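Local coordinates for lumazine protein (Photobacterium kishitanii, PDB 3A35) that serves as an antenna that carries a ribityl-lumazine chromophore and shifts bacterial luciferase emission to shorter wavelength, and can also bind riboflavin or FMN, at residues D64-I67 / N68-F72. Numbering follows the deposited sequence.
Sequences DQAI and NTTTF. With RBF (riboflavin), chain C.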
loop_
_atom_site.group_PDB
_atom_site.type_symbol
_atom_site.label_atom_id
_atom_site.label_comp_id
_atom_site.label_asym_id
_atom_site.label_seq_id
_atom_site.Cartn_x
_atom_site.Cartn_y
_atom_site.Cartn_z
ATOM N N ASP A 64 -4.150 -13.371 -6.511
ATOM C CA ASP A 64 -4.714 -14.008 -7.751
ATOM C C ASP A 64 -5.484 -12.915 -8.482
ATOM O O ASP A 64 -5.037 -12.391 -9.455
ATOM C CB ASP A 64 -5.483 -15.262 -7.403
ATOM C CG ASP A 64 -6.348 -15.200 -6.186
ATOM O OD1 ASP A 64 -6.988 -14.203 -5.775
ATOM O OD2 ASP A 64 -6.560 -16.278 -5.535
ATOM N N GLN A 65 -6.671 -12.575 -7.880
ATOM C CA GLN A 65 -7.430 -11.523 -8.508
ATOM C C GLN A 65 -6.678 -10.232 -8.685
ATOM O O GLN A 65 -6.817 -9.473 -9.600
ATOM C CB GLN A 65 -8.629 -11.336 -7.648
ATOM C CG GLN A 65 -9.616 -10.300 -8.197
ATOM C CD GLN A 65 -10.834 -10.162 -7.255
ATOM O OE1 GLN A 65 -11.172 -11.014 -6.421
ATOM N NE2 GLN A 65 -11.463 -9.013 -7.426
ATOM N N ALA A 66 -5.767 -9.946 -7.675
ATOM C CA ALA A 66 -5.035 -8.735 -7.698
ATOM C C ALA A 66 -3.709 -8.727 -8.460
ATOM O O ALA A 66 -3.034 -7.713 -8.570
ATOM C CB ALA A 66 -4.678 -8.365 -6.220
ATOM N N ILE A 67 -3.417 -9.892 -9.090
ATOM C CA ILE A 67 -1.983 -10.094 -9.558
ATOM C C ILE A 67 -1.586 -9.177 -10.722
ATOM O O ILE A 67 -0.391 -8.905 -10.932
ATOM C CB ILE A 67 -1.768 -11.534 -9.887
ATOM C CG1 ILE A 67 -0.260 -11.811 -9.911
ATOM C CG2 ILE A 67 -2.319 -11.849 -11.279
ATOM C CD1 ILE A 67 0.090 -13.207 -9.778
ATOM N N ASN A 68 -2.551 -8.728 -11.517
ATOM C CA ASN A 68 -2.264 -7.921 -12.719
ATOM C C ASN A 68 -2.307 -6.459 -12.526
ATOM O O ASN A 68 -2.013 -5.665 -13.468
ATOM C CB ASN A 68 -3.294 -8.284 -13.820
ATOM C CG ASN A 68 -3.156 -9.720 -14.245
ATOM O OD1 ASN A 68 -4.099 -10.490 -14.203
ATOM N ND2 ASN A 68 -1.934 -10.067 -14.629
ATOM N N THR A 69 -2.745 -5.975 -11.299
ATOM C CA THR A 69 -2.928 -4.505 -11.117
ATOM C C THR A 69 -2.242 -3.996 -9.823
ATOM O O THR A 69 -2.486 -2.897 -9.387
ATOM C CB THR A 69 -4.454 -4.245 -10.943
ATOM O OG1 THR A 69 -5.011 -5.178 -10.044
ATOM C CG2 THR A 69 -5.141 -4.409 -12.329
ATOM N N THR A 70 -1.293 -4.808 -9.335
ATOM C CA THR A 70 -0.539 -4.461 -8.093
ATOM C C THR A 70 0.921 -4.845 -8.216
ATOM O O THR A 70 1.310 -5.539 -9.180
ATOM C CB THR A 70 -1.140 -5.229 -6.844
ATOM O OG1 THR A 70 -1.000 -6.641 -7.104
ATOM C CG2 THR A 70 -2.637 -4.898 -6.649
ATOM N N THR A 71 1.715 -4.467 -7.216
ATOM C CA THR A 71 3.158 -4.767 -7.233
ATOM C C THR A 71 3.508 -6.140 -6.782
ATOM O O THR A 71 4.736 -6.516 -6.819
ATOM C CB THR A 71 3.883 -3.660 -6.449
ATOM O OG1 THR A 71 3.398 -3.766 -5.126
ATOM C CG2 THR A 71 3.606 -2.315 -7.032
ATOM N N PHE A 72 2.552 -6.906 -6.207
ATOM C CA PHE A 72 2.954 -8.157 -5.543
ATOM C C PHE A 72 3.806 -9.128 -6.414
ATOM O O PHE A 72 4.783 -9.679 -5.882
ATOM C CB PHE A 72 1.736 -8.901 -5.083
ATOM C CG PHE A 72 1.041 -8.224 -3.926
ATOM C CD1 PHE A 72 1.601 -8.280 -2.667
ATOM C CD2 PHE A 72 -0.113 -7.498 -4.115
ATOM C CE1 PHE A 72 0.917 -7.651 -1.588
ATOM C CE2 PHE A 72 -0.774 -6.867 -3.047
ATOM C CZ PHE A 72 -0.246 -6.913 -1.800
HETATM N N1 RBF C . -7.392 -10.222 -4.417
HETATM C C2 RBF C . -6.466 -11.197 -4.304
HETATM O O2 RBF C . -5.586 -11.369 -5.204
HETATM N N3 RBF C . -6.361 -12.023 -3.191
HETATM C C4 RBF C . -7.245 -11.875 -2.095
HETATM O O4 RBF C . -7.105 -12.635 -1.128
HETATM C C4A RBF C . -8.247 -10.904 -2.282
HETATM N N5 RBF C . -9.241 -10.798 -1.235
HETATM C C5A RBF C . -10.221 -9.822 -1.409
HETATM C C6 RBF C . -11.247 -9.812 -0.459
HETATM C C7 RBF C . -12.255 -8.832 -0.678
HETATM C C7M RBF C . -13.418 -8.871 0.356
HETATM C C8 RBF C . -12.241 -7.936 -1.703
HETATM C C8M RBF C . -13.303 -6.923 -1.799
HETATM C C9 RBF C . -11.166 -7.951 -2.659
HETATM C C9A RBF C . -10.209 -8.964 -2.548
HETATM N N10 RBF C . -9.179 -9.090 -3.540
HETATM C C10 RBF C . -8.275 -10.110 -3.395
HETATM C "C1'" RBF C . -9.171 -8.336 -4.724
HETATM C "C2'" RBF C . -8.158 -7.210 -4.785
HETATM O "O2'" RBF C . -8.353 -6.328 -3.630
HETATM C "C3'" RBF C . -8.313 -6.423 -5.978
HETATM O "O3'" RBF C . -8.139 -7.431 -7.112
HETATM C "C4'" RBF C . -7.166 -5.429 -6.230
HETATM O "O4'" RBF C . -7.286 -4.331 -5.299
HETATM C "C5'" RBF C . -7.200 -4.843 -7.648
HETATM O "O5'" RBF C . -6.068 -4.017 -7.924
HETATM O O HOH W 1 -5.340 -7.741 -11.016
HETATM O O HOH W 2 0.904 -8.507 -8.473
HETATM O O HOH W 3 0.751 -6.339 -11.726
#
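Ala66 and Thr70 meet where the loop curls back on itself: Thr70 OG1 donates to Ala66 O at 2.7 Å, while Thr69 N reaches the same oxygen from the opposite face of the carbonyl plane (3.2 Å, N-H...O angle 166°). Gripped from both faces, this carbonyl ties the type I turn of Asp64-Ile67 to the residues that follow. Thr70 OG1 sits between the backbone N and the carbonyl carbon (chi1 61°), which aims it at Ala66 O. This is the tight, buried part of the contact, with Thr70 CG2 in van der Waals contact with the Ala66 methyl. Three waters fill in the bonding: one links Gln65 O to Thr69 OG1, and two bridge Ile67 O to Thr70, through OG1 and through the backbone O. Asn68 and Gln65, by contrast, lie exposed.

The curl also shapes the riboflavin pocket. Asp64 N (2.8 Å) and Ala66 N (2.9 Å) both donate to flavin O2, and the extended Gln65 side chain runs past the start of the ribityl chain, whose far end brings O5' within 2.6 Å of Thr69 OG1. Leaving strand 58-63 of the N-terminal barrel, the loop rests Ala66 and Thr70 on Cys47 of strand 47-55, and Thr70 also touches Asn179 in strand 177-182 of the second barrel.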